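Local structure of phosphatase (Thermotoga maritima, 1NF2) at residues K147-D158 / K176-V185; E81-I92 / V140-L148. The protein probably acts as a magnesium-dependent phosphatase of the haloacid dehalogenase (HAD) superfamily, with a separate domain thought to bind the substrate. All coordinates share one frame; numbering follows the deposited sequence.

Overall arrangement
Both contacts lie in the domain beside the HAD core, probably the substrate-binding one, and their centres are about 17 Å apart. They share Lys147 and Leu148 at the start of strand 147-151: contact 2 packs the approach to this strand and helix 136-143 against residues 81-92, and contact 1 pairs the strand itself with strand 181-186. They also touch directly, Ile184 CG2 of contact 1 lying 4.0 Å from Ile91 CD1 of contact 2. The magnesium ion is held in the core by Asp8, Asp10 and Asp214. The side chain of Phe178 in contact 1 is about 10 Å from the ion and that of Lys147 about 13 Å.

Contact 1 of 2, residues K147-D158 / K176-V185; sequences KLLLIDTPERLD and KSFPTYLEIV
With CG of Lys147 set between its backbone N and carbonyl carbon (chi1 70°) and the rest of the chain extended, NZ reaches Glu183 OE1 at 2.8 Å in a salt bridge, OE1 being met on its syn side, 33° out of the carboxylate plane. Lys176 instead curls, bent at chi2, chi3 and chi4; its CD and CE lie against Leu157 while NZ forms a salt bridge with Asp158 OD2 at 2.8 Å, nearly along the C-O axis. A methionine in place of Lys176 would probably leave the Asp158 carboxylate without its charged mate, and the helix start less firmly tied to the sheet. Leu157 CD1 lies 3.7 Å from Leu182 CB, the two side chains sliding past each other in opposite directions, and Leu150 CD1 packs on Ile184 CD1 at 3.8 Å, on the face covered by helices 85-95 and 154-168. Leu149 and Glu183 lie on the other face. Backbone bonds join Leu148 to Ile184 and Leu150 to Leu182, two each. The type I turn Phe178-Tyr181 closes the hairpin of strands 172-178 and 181-186, with a classic beta bulge where Ser177 and Phe178 face Tyr181, in an antiparallel part of a helix-backed alpha/beta sheet.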
loop_
_atom_site.group_PDB
_atom_site.type_symbol
_atom_site.label_atom_id
_atom_site.label_comp_id
_atom_site.label_asym_id
_atom_site.label_seq_id
_atom_site.Cartn_x
_atom_site.Cartn_y
_atom_site.Cartn_z
ATOM N N LYS A 147 -1.309 9.484 7.159
ATOM C CA LYS A 147 -0.661 10.343 6.186
ATOM C C LYS A 147 -1.488 11.556 5.781
ATOM O O LYS A 147 -2.697 11.608 5.991
ATOM C CB LYS A 147 -0.238 9.557 4.941
ATOM C CG LYS A 147 -1.352 9.068 4.054
ATOM C CD LYS A 147 -0.753 8.433 2.807
ATOM C CE LYS A 147 -1.801 7.754 1.940
ATOM N NZ LYS A 147 -1.153 6.989 0.836
ATOM N N LEU A 148 -0.799 12.535 5.210
ATOM C CA LEU A 148 -1.419 13.769 4.767
ATOM C C LEU A 148 -1.202 13.841 3.279
ATOM O O LEU A 148 -0.220 13.313 2.759
ATOM C CB LEU A 148 -0.753 14.974 5.451
ATOM C CG LEU A 148 -0.905 14.959 6.974
ATOM C CD1 LEU A 148 -0.034 16.041 7.608
ATOM C CD2 LEU A 148 -2.362 15.156 7.334
ATOM N N LEU A 149 -2.126 14.488 2.591
ATOM C CA LEU A 149 -2.015 14.615 1.155
ATOM C C LEU A 149 -2.483 15.996 0.736
ATOM O O LEU A 149 -3.532 16.461 1.172
ATOM C CB LEU A 149 -2.858 13.534 0.472
ATOM C CG LEU A 149 -2.757 13.420 -1.050
ATOM C CD1 LEU A 149 -3.268 12.060 -1.491
ATOM C CD2 LEU A 149 -3.548 14.533 -1.713
ATOM N N LEU A 150 -1.686 16.653 -0.098
ATOM C CA LEU A 150 -2.037 17.972 -0.601
ATOM C C LEU A 150 -2.362 17.842 -2.077
ATOM O O LEU A 150 -1.702 17.096 -2.801
ATOM C CB LEU A 150 -0.877 18.956 -0.425
ATOM C CG LEU A 150 -0.691 19.594 0.955
ATOM C CD1 LEU A 150 -0.379 18.528 1.990
ATOM C CD2 LEU A 150 0.428 20.621 0.873
ATOM N N ILE A 151 -3.375 18.574 -2.518
ATOM C CA ILE A 151 -3.783 18.539 -3.912
ATOM C C ILE A 151 -3.782 19.951 -4.503
ATOM O O ILE A 151 -4.482 20.842 -4.018
ATOM C CB ILE A 151 -5.187 17.884 -4.043
ATOM C CG1 ILE A 151 -5.800 18.185 -5.412
ATOM C CG2 ILE A 151 -6.086 18.356 -2.914
ATOM C CD1 ILE A 151 -5.083 17.550 -6.561
ATOM N N ASP A 152 -2.971 20.149 -5.540
ATOM C CA ASP A 152 -2.878 21.444 -6.202
ATOM C C ASP A 152 -2.353 21.253 -7.622
ATOM O O ASP A 152 -2.062 20.131 -8.040
ATOM C CB ASP A 152 -1.943 22.379 -5.422
ATOM C CG ASP A 152 -2.369 23.845 -5.510
ATOM O OD1 ASP A 152 -2.392 24.401 -6.634
ATOM O OD2 ASP A 152 -2.685 24.440 -4.453
ATOM N N THR A 153 -2.240 22.352 -8.363
ATOM C CA THR A 153 -1.741 22.298 -9.728
ATOM C C THR A 153 -0.317 21.768 -9.662
ATOM O O THR A 153 0.387 21.993 -8.678
ATOM C CB THR A 153 -1.727 23.695 -10.383
ATOM O OG1 THR A 153 -0.569 24.418 -9.951
ATOM C CG2 THR A 153 -2.973 24.477 -9.988
ATOM N N PRO A 154 0.127 21.051 -10.705
ATOM C CA PRO A 154 1.490 20.513 -10.697
ATOM C C PRO A 154 2.494 21.619 -10.406
ATOM O O PRO A 154 3.577 21.375 -9.878
ATOM C CB PRO A 154 1.639 19.942 -12.103
ATOM C CG PRO A 154 0.242 19.504 -12.425
ATOM C CD PRO A 154 -0.573 20.686 -11.947
ATOM N N GLU A 155 2.103 22.840 -10.751
ATOM C CA GLU A 155 2.934 24.019 -10.553
ATOM C C GLU A 155 3.168 24.327 -9.076
ATOM O O GLU A 155 4.275 24.152 -8.559
ATOM C CB GLU A 155 2.275 25.223 -11.230
ATOM C CG GLU A 155 3.026 26.531 -11.059
ATOM C CD GLU A 155 4.432 26.472 -11.621
ATOM O OE1 GLU A 155 5.123 27.511 -11.594
ATOM O OE2 GLU A 155 4.847 25.390 -12.087
ATOM N N ARG A 156 2.117 24.785 -8.405
ATOM C CA ARG A 156 2.194 25.139 -6.997
ATOM C C ARG A 156 2.563 23.950 -6.114
ATOM O O ARG A 156 3.187 24.120 -5.065
ATOM C CB ARG A 156 0.863 25.743 -6.537
ATOM C CG ARG A 156 0.999 26.700 -5.357
ATOM C CD ARG A 156 -0.236 27.581 -5.214
ATOM N NE ARG A 156 -1.200 27.048 -4.257
ATOM C CZ ARG A 156 -1.057 27.118 -2.937
ATOM N NH1 ARG A 156 0.015 27.700 -2.415
ATOM N NH2 ARG A 156 -1.985 26.609 -2.139
ATOM N N LEU A 157 2.188 22.747 -6.542
ATOM C CA LEU A 157 2.492 21.550 -5.768
ATOM C C LEU A 157 3.995 21.277 -5.780
ATOM O O LEU A 157 4.548 20.779 -4.800
ATOM C CB LEU A 157 1.735 20.340 -6.325
ATOM C CG LEU A 157 1.453 19.215 -5.327
ATOM C CD1 LEU A 157 0.534 19.739 -4.228
ATOM C CD2 LEU A 157 0.804 18.036 -6.035
ATOM N N ASP A 158 4.653 21.599 -6.890
ATOM C CA ASP A 158 6.098 21.401 -6.993
ATOM C C ASP A 158 6.801 22.346 -6.026
ATOM O O ASP A 158 7.888 22.051 -5.528
ATOM C CB ASP A 158 6.588 21.682 -8.416
ATOM C CG ASP A 158 6.455 20.482 -9.332
ATOM O OD1 ASP A 158 6.798 20.610 -10.527
ATOM O OD2 ASP A 158 6.011 19.413 -8.863
ATOM N N LYS A 176 5.848 13.413 -4.271
ATOM C CA LYS A 176 4.746 13.544 -5.211
ATOM C C LYS A 176 4.366 12.130 -5.630
ATOM O O LYS A 176 5.236 11.339 -6.004
ATOM C CB LYS A 176 5.190 14.337 -6.441
ATOM C CG LYS A 176 5.573 15.782 -6.169
ATOM C CD LYS A 176 4.352 16.677 -6.058
ATOM C CE LYS A 176 3.570 16.714 -7.368
ATOM N NZ LYS A 176 4.408 17.142 -8.522
ATOM N N SER A 177 3.083 11.799 -5.547
ATOM C CA SER A 177 2.638 10.470 -5.952
ATOM C C SER A 177 2.270 10.586 -7.423
ATOM O O SER A 177 2.403 9.634 -8.194
ATOM C CB SER A 177 1.424 10.026 -5.134
ATOM O OG SER A 177 0.316 10.880 -5.352
ATOM N N PHE A 178 1.819 11.782 -7.791
ATOM C CA PHE A 178 1.432 12.115 -9.154
ATOM C C PHE A 178 1.490 13.632 -9.309
ATOM O O PHE A 178 1.566 14.359 -8.320
ATOM C CB PHE A 178 0.025 11.587 -9.458
ATOM C CG PHE A 178 -0.034 10.094 -9.634
ATOM C CD1 PHE A 178 0.780 9.462 -10.574
ATOM C CD2 PHE A 178 -0.880 9.316 -8.851
ATOM C CE1 PHE A 178 0.756 8.076 -10.728
ATOM C CE2 PHE A 178 -0.912 7.928 -8.999
ATOM C CZ PHE A 178 -0.092 7.309 -9.940
ATOM N N PRO A 179 1.461 14.128 -10.553
ATOM C CA PRO A 179 1.516 15.564 -10.842
ATOM C C PRO A 179 0.692 16.467 -9.927
ATOM O O PRO A 179 1.103 17.582 -9.616
ATOM C CB PRO A 179 1.050 15.632 -12.291
ATOM C CG PRO A 179 1.650 14.394 -12.866
ATOM C CD PRO A 179 1.347 13.352 -11.802
ATOM N N THR A 180 -0.465 15.991 -9.491
ATOM C CA THR A 180 -1.313 16.806 -8.636
ATOM C C THR A 180 -1.488 16.282 -7.214
ATOM O O THR A 180 -2.322 16.792 -6.471
ATOM C CB THR A 180 -2.707 16.984 -9.261
ATOM O OG1 THR A 180 -3.283 15.697 -9.522
ATOM C CG2 THR A 180 -2.609 17.768 -10.564
ATOM N N TYR A 181 -0.707 15.277 -6.825
ATOM C CA TYR A 181 -0.818 14.727 -5.471
ATOM C C TYR A 181 0.516 14.715 -4.728
ATOM O O TYR A 181 1.497 14.130 -5.192
ATOM C CB TYR A 181 -1.396 13.303 -5.504
ATOM C CG TYR A 181 -2.712 13.173 -6.240
ATOM C CD1 TYR A 181 -3.691 14.163 -6.145
ATOM C CD2 TYR A 181 -2.984 12.053 -7.028
ATOM C CE1 TYR A 181 -4.906 14.045 -6.819
ATOM C CE2 TYR A 181 -4.201 11.923 -7.704
ATOM C CZ TYR A 181 -5.155 12.924 -7.593
ATOM O OH TYR A 181 -6.359 12.801 -8.247
ATOM N N LEU A 182 0.534 15.367 -3.568
ATOM C CA LEU A 182 1.730 15.450 -2.727
ATOM C C LEU A 182 1.405 14.676 -1.456
ATOM O O LEU A 182 0.389 14.943 -0.805
ATOM C CB LEU A 182 2.020 16.909 -2.362
ATOM C CG LEU A 182 3.468 17.373 -2.165
ATOM C CD1 LEU A 182 3.448 18.694 -1.409
ATOM C CD2 LEU A 182 4.282 16.343 -1.405
ATOM N N GLU A 183 2.261 13.728 -1.101
ATOM C CA GLU A 183 2.022 12.917 0.087
ATOM C C GLU A 183 3.063 13.098 1.177
ATOM O O GLU A 183 4.242 13.283 0.894
ATOM C CB GLU A 183 1.983 11.432 -0.280
ATOM C CG GLU A 183 0.851 11.018 -1.197
ATOM C CD GLU A 183 0.788 9.502 -1.383
ATOM O OE1 GLU A 183 0.618 8.778 -0.377
ATOM O OE2 GLU A 183 0.913 9.036 -2.532
ATOM N N ILE A 184 2.604 13.037 2.423
ATOM C CA ILE A 184 3.473 13.131 3.592
ATOM C C ILE A 184 3.177 11.873 4.393
ATOM O O ILE A 184 2.041 11.671 4.831
ATOM C CB ILE A 184 3.149 14.358 4.480
ATOM C CG1 ILE A 184 3.422 15.657 3.723
ATOM C CG2 ILE A 184 4.012 14.329 5.725
ATOM C CD1 ILE A 184 2.375 16.018 2.741
ATOM N N VAL A 185 4.187 11.029 4.588
ATOM C CA VAL A 185 3.998 9.777 5.317
ATOM C C VAL A 185 5.067 9.503 6.374
ATOM O O VAL A 185 6.136 10.128 6.376
ATOM C CB VAL A 185 3.971 8.583 4.334
ATOM C CG1 VAL A 185 2.803 8.746 3.353
ATOM C CG2 VAL A 185 5.306 8.496 3.582
#

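Contact 2 of 2, residues E81-I92 / V140-L148; sequences EKIPPEVAKDII and VSKMGTTKL
Ile83 and Thr145 join the two segments where helix 85-95 and the end of helix 136-143 meet the start of strand 147-151, on the helix-covered side of the alpha/beta domain. Ile83 N gives a nearly straight bond to Thr145 O (2.7 Å, 171° at the hydrogen). The Ile83 side chain reaches toward the start of strand 147-151, its CD1 3.7 Å from Thr145 CG2 and 3.4 Å from Lys147 CA. Lys82 runs past Gly144, bending at chi3, and NZ makes a weak bond to Met143 O. Gly144 leaves the helix with positive phi, and a side chain here would run into Lys82 CE. Pro85 CG is 3.9 Å from Gly144 CA. Between the helices, Ala88 CB meets Val140 CG1 at 4.1 Å, and Lys89 CG lies beside Ser141 OG, whose hydrogen-bond partner is Ser137 O. Farther out, Thr145 OG1 lies within reach of both Tyr105 O and Lys147 O, and backbone bonds of Thr146 and Lys147 with Tyr105 tie the segment to strand 102-105. Ala104 of that strand packs against Leu148 and Trp102 against Ile92. Ile91 CG2 meets Leu148 CD1, and the Ile92 and Leu148 side chains cross at about a right angle, their CD1 methyls a tight 3.4 Å apart.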
loop_
_atom_site.group_PDB
_atom_site.type_symbol
_atom_site.label_atom_id
_atom_site.label_comp_id
_atom_site.label_asym_id
_atom_site.label_seq_id
_atom_site.Cartn_x
_atom_site.Cartn_y
_atom_site.Cartn_z
ATOM N N GLU A 81 1.798 2.196 11.965
ATOM C CA GLU A 81 2.726 3.315 11.834
ATOM C C GLU A 81 1.972 4.586 11.451
ATOM O O GLU A 81 1.140 4.567 10.540
ATOM C CB GLU A 81 3.767 3.008 10.759
ATOM C CG GLU A 81 4.703 1.844 11.079
ATOM C CD GLU A 81 5.811 2.206 12.063
ATOM O OE1 GLU A 81 6.853 1.511 12.061
ATOM O OE2 GLU A 81 5.644 3.176 12.839
ATOM N N LYS A 82 2.259 5.685 12.144
ATOM C CA LYS A 82 1.595 6.954 11.850
ATOM C C LYS A 82 2.491 8.164 12.084
ATOM O O LYS A 82 3.626 8.038 12.563
ATOM C CB LYS A 82 0.317 7.077 12.688
ATOM C CG LYS A 82 0.526 6.895 14.179
ATOM C CD LYS A 82 -0.749 6.416 14.865
ATOM C CE LYS A 82 -1.903 7.389 14.675
ATOM N NZ LYS A 82 -3.163 6.904 15.316
ATOM N N ILE A 83 2.003 9.335 11.691
ATOM C CA ILE A 83 2.762 10.553 11.921
ATOM C C ILE A 83 2.445 10.945 13.367
ATOM O O ILE A 83 1.276 11.110 13.735
ATOM C CB ILE A 83 2.337 11.696 10.966
ATOM C CG1 ILE A 83 2.788 11.392 9.538
ATOM C CG2 ILE A 83 2.966 13.004 11.409
ATOM C CD1 ILE A 83 1.653 11.216 8.557
ATOM N N PRO A 84 3.478 11.065 14.214
ATOM C CA PRO A 84 3.244 11.440 15.615
ATOM C C PRO A 84 2.469 12.754 15.713
ATOM O O PRO A 84 2.807 13.731 15.044
ATOM C CB PRO A 84 4.657 11.534 16.192
ATOM C CG PRO A 84 5.513 11.853 14.992
ATOM C CD PRO A 84 4.918 10.974 13.918
ATOM N N PRO A 85 1.410 12.787 16.543
ATOM C CA PRO A 85 0.566 13.971 16.738
ATOM C C PRO A 85 1.326 15.286 16.897
ATOM O O PRO A 85 0.754 16.358 16.713
ATOM C CB PRO A 85 -0.245 13.608 17.977
ATOM C CG PRO A 85 -0.441 12.144 17.809
ATOM C CD PRO A 85 0.952 11.684 17.407
ATOM N N GLU A 86 2.610 15.200 17.237
ATOM C CA GLU A 86 3.435 16.390 17.404
ATOM C C GLU A 86 3.907 16.904 16.054
ATOM O O GLU A 86 3.569 18.017 15.655
ATOM C CB GLU A 86 4.639 16.089 18.297
ATOM C CG GLU A 86 4.272 15.894 19.756
ATOM C CD GLU A 86 3.472 17.059 20.313
ATOM O OE1 GLU A 86 3.976 18.202 20.276
ATOM O OE2 GLU A 86 2.337 16.833 20.785
ATOM N N VAL A 87 4.695 16.097 15.354
ATOM C CA VAL A 87 5.176 16.479 14.036
ATOM C C VAL A 87 3.961 16.760 13.151
ATOM O O VAL A 87 4.004 17.613 12.265
ATOM C CB VAL A 87 6.022 15.354 13.410
ATOM C CG1 VAL A 87 6.267 15.635 11.936
ATOM C CG2 VAL A 87 7.349 15.235 14.147
ATOM N N ALA A 88 2.872 16.043 13.407
ATOM C CA ALA A 88 1.650 16.216 12.638
ATOM C C ALA A 88 1.073 17.597 12.912
ATOM O O ALA A 88 0.661 18.301 11.989
ATOM C CB ALA A 88 0.637 15.146 13.012
ATOM N N LYS A 89 1.046 17.977 14.186
ATOM C CA LYS A 89 0.525 19.279 14.575
ATOM C C LYS A 89 1.391 20.376 13.966
ATOM O O LYS A 89 0.871 21.347 13.421
ATOM C CB LYS A 89 0.498 19.420 16.099
ATOM C CG LYS A 89 -0.231 20.669 16.581
ATOM C CD LYS A 89 -0.379 20.689 18.095
ATOM C CE LYS A 89 -1.217 21.876 18.550
ATOM N NZ LYS A 89 -1.422 21.881 20.025
ATOM N N ASP A 90 2.708 20.212 14.057
ATOM C CA ASP A 90 3.647 21.179 13.496
ATOM C C ASP A 90 3.448 21.369 11.999
ATOM O O ASP A 90 3.515 22.492 11.491
ATOM C CB ASP A 90 5.091 20.737 13.725
ATOM C CG ASP A 90 5.564 20.995 15.134
ATOM O OD1 ASP A 90 6.774 20.822 15.386
ATOM O OD2 ASP A 90 4.728 21.366 15.985
ATOM N N ILE A 91 3.218 20.266 11.290
ATOM C CA ILE A 91 3.026 20.316 9.848
ATOM C C ILE A 91 1.742 21.041 9.482
ATOM O O ILE A 91 1.732 21.854 8.561
ATOM C CB ILE A 91 3.007 18.890 9.237
ATOM C CG1 ILE A 91 4.396 18.253 9.379
ATOM C CG2 ILE A 91 2.583 18.948 7.773
ATOM C CD1 ILE A 91 4.474 16.810 8.888
ATOM N N ILE A 92 0.664 20.752 10.202
ATOM C CA ILE A 92 -0.626 21.388 9.941
ATOM C C ILE A 92 -0.605 22.886 10.247
ATOM O O ILE A 92 -1.118 23.689 9.465
ATOM C CB ILE A 92 -1.771 20.710 10.752
ATOM C CG1 ILE A 92 -2.381 19.565 9.936
ATOM C CG2 ILE A 92 -2.864 21.714 11.086
ATOM C CD1 ILE A 92 -1.406 18.488 9.551
ATOM N N VAL A 140 -6.788 15.708 13.608
ATOM C CA VAL A 140 -5.420 15.242 13.413
ATOM C C VAL A 140 -4.515 15.572 14.592
ATOM O O VAL A 140 -3.883 14.688 15.166
ATOM C CB VAL A 140 -4.789 15.861 12.148
ATOM C CG1 VAL A 140 -3.333 15.429 12.027
ATOM C CG2 VAL A 140 -5.571 15.438 10.916
ATOM N N SER A 141 -4.457 16.851 14.945
ATOM C CA SER A 141 -3.617 17.313 16.044
ATOM C C SER A 141 -3.793 16.523 17.334
ATOM O O SER A 141 -2.913 16.527 18.191
ATOM C CB SER A 141 -3.879 18.797 16.313
ATOM O OG SER A 141 -3.507 19.584 15.192
ATOM N N LYS A 142 -4.921 15.837 17.470
ATOM C CA LYS A 142 -5.189 15.064 18.676
ATOM C C LYS A 142 -5.382 13.564 18.460
ATOM O O LYS A 142 -5.459 12.801 19.422
ATOM C CB LYS A 142 -6.415 15.649 19.391
ATOM C CG LYS A 142 -7.079 14.711 20.390
ATOM C CD LYS A 142 -7.996 15.443 21.356
ATOM C CE LYS A 142 -7.197 16.232 22.382
ATOM N NZ LYS A 142 -8.065 16.753 23.473
ATOM N N MET A 143 -5.447 13.124 17.211
ATOM C CA MET A 143 -5.658 11.702 16.967
ATOM C C MET A 143 -4.546 11.050 16.163
ATOM O O MET A 143 -4.432 9.825 16.125
ATOM C CB MET A 143 -6.994 11.507 16.260
ATOM C CG MET A 143 -7.607 10.136 16.434
ATOM S SD MET A 143 -9.354 10.292 16.841
ATOM C CE MET A 143 -9.799 11.526 15.712
ATOM N N GLY A 144 -3.714 11.869 15.534
ATOM C CA GLY A 144 -2.635 11.332 14.733
ATOM C C GLY A 144 -3.180 10.965 13.370
ATOM O O GLY A 144 -4.386 10.809 13.203
ATOM N N THR A 145 -2.298 10.821 12.393
ATOM C CA THR A 145 -2.726 10.480 11.049
ATOM C C THR A 145 -1.728 9.533 10.392
ATOM O O THR A 145 -0.528 9.586 10.681
ATOM C CB THR A 145 -2.849 11.741 10.188
ATOM O OG1 THR A 145 -3.284 11.389 8.873
ATOM C CG2 THR A 145 -1.504 12.447 10.095
ATOM N N THR A 146 -2.232 8.662 9.519
ATOM C CA THR A 146 -1.377 7.717 8.811
ATOM C C THR A 146 -0.623 8.524 7.770
ATOM O O THR A 146 0.552 8.278 7.513
ATOM C CB THR A 146 -2.198 6.613 8.108
ATOM O OG1 THR A 146 -2.996 5.923 9.074
ATOM C CG2 THR A 146 -1.277 5.619 7.418
ATOM N N LYS A 147 -1.309 9.484 7.159
ATOM C CA LYS A 147 -0.661 10.343 6.186
ATOM C C LYS A 147 -1.488 11.556 5.781
ATOM O O LYS A 147 -2.697 11.608 5.991
ATOM C CB LYS A 147 -0.238 9.557 4.941
ATOM C CG LYS A 147 -1.352 9.068 4.054
ATOM C CD LYS A 147 -0.753 8.433 2.807
ATOM C CE LYS A 147 -1.801 7.754 1.940
ATOM N NZ LYS A 147 -1.153 6.989 0.836
ATOM N N LEU A 148 -0.799 12.535 5.210
ATOM C CA LEU A 148 -1.419 13.769 4.767
ATOM C C LEU A 148 -1.202 13.841 3.279
ATOM O O LEU A 148 -0.220 13.313 2.759
ATOM C CB LEU A 148 -0.753 14.974 5.451
ATOM C CG LEU A 148 -0.905 14.959 6.974
ATOM C CD1 LEU A 148 -0.034 16.041 7.608
ATOM C CD2 LEU A 148 -2.362 15.156 7.334
#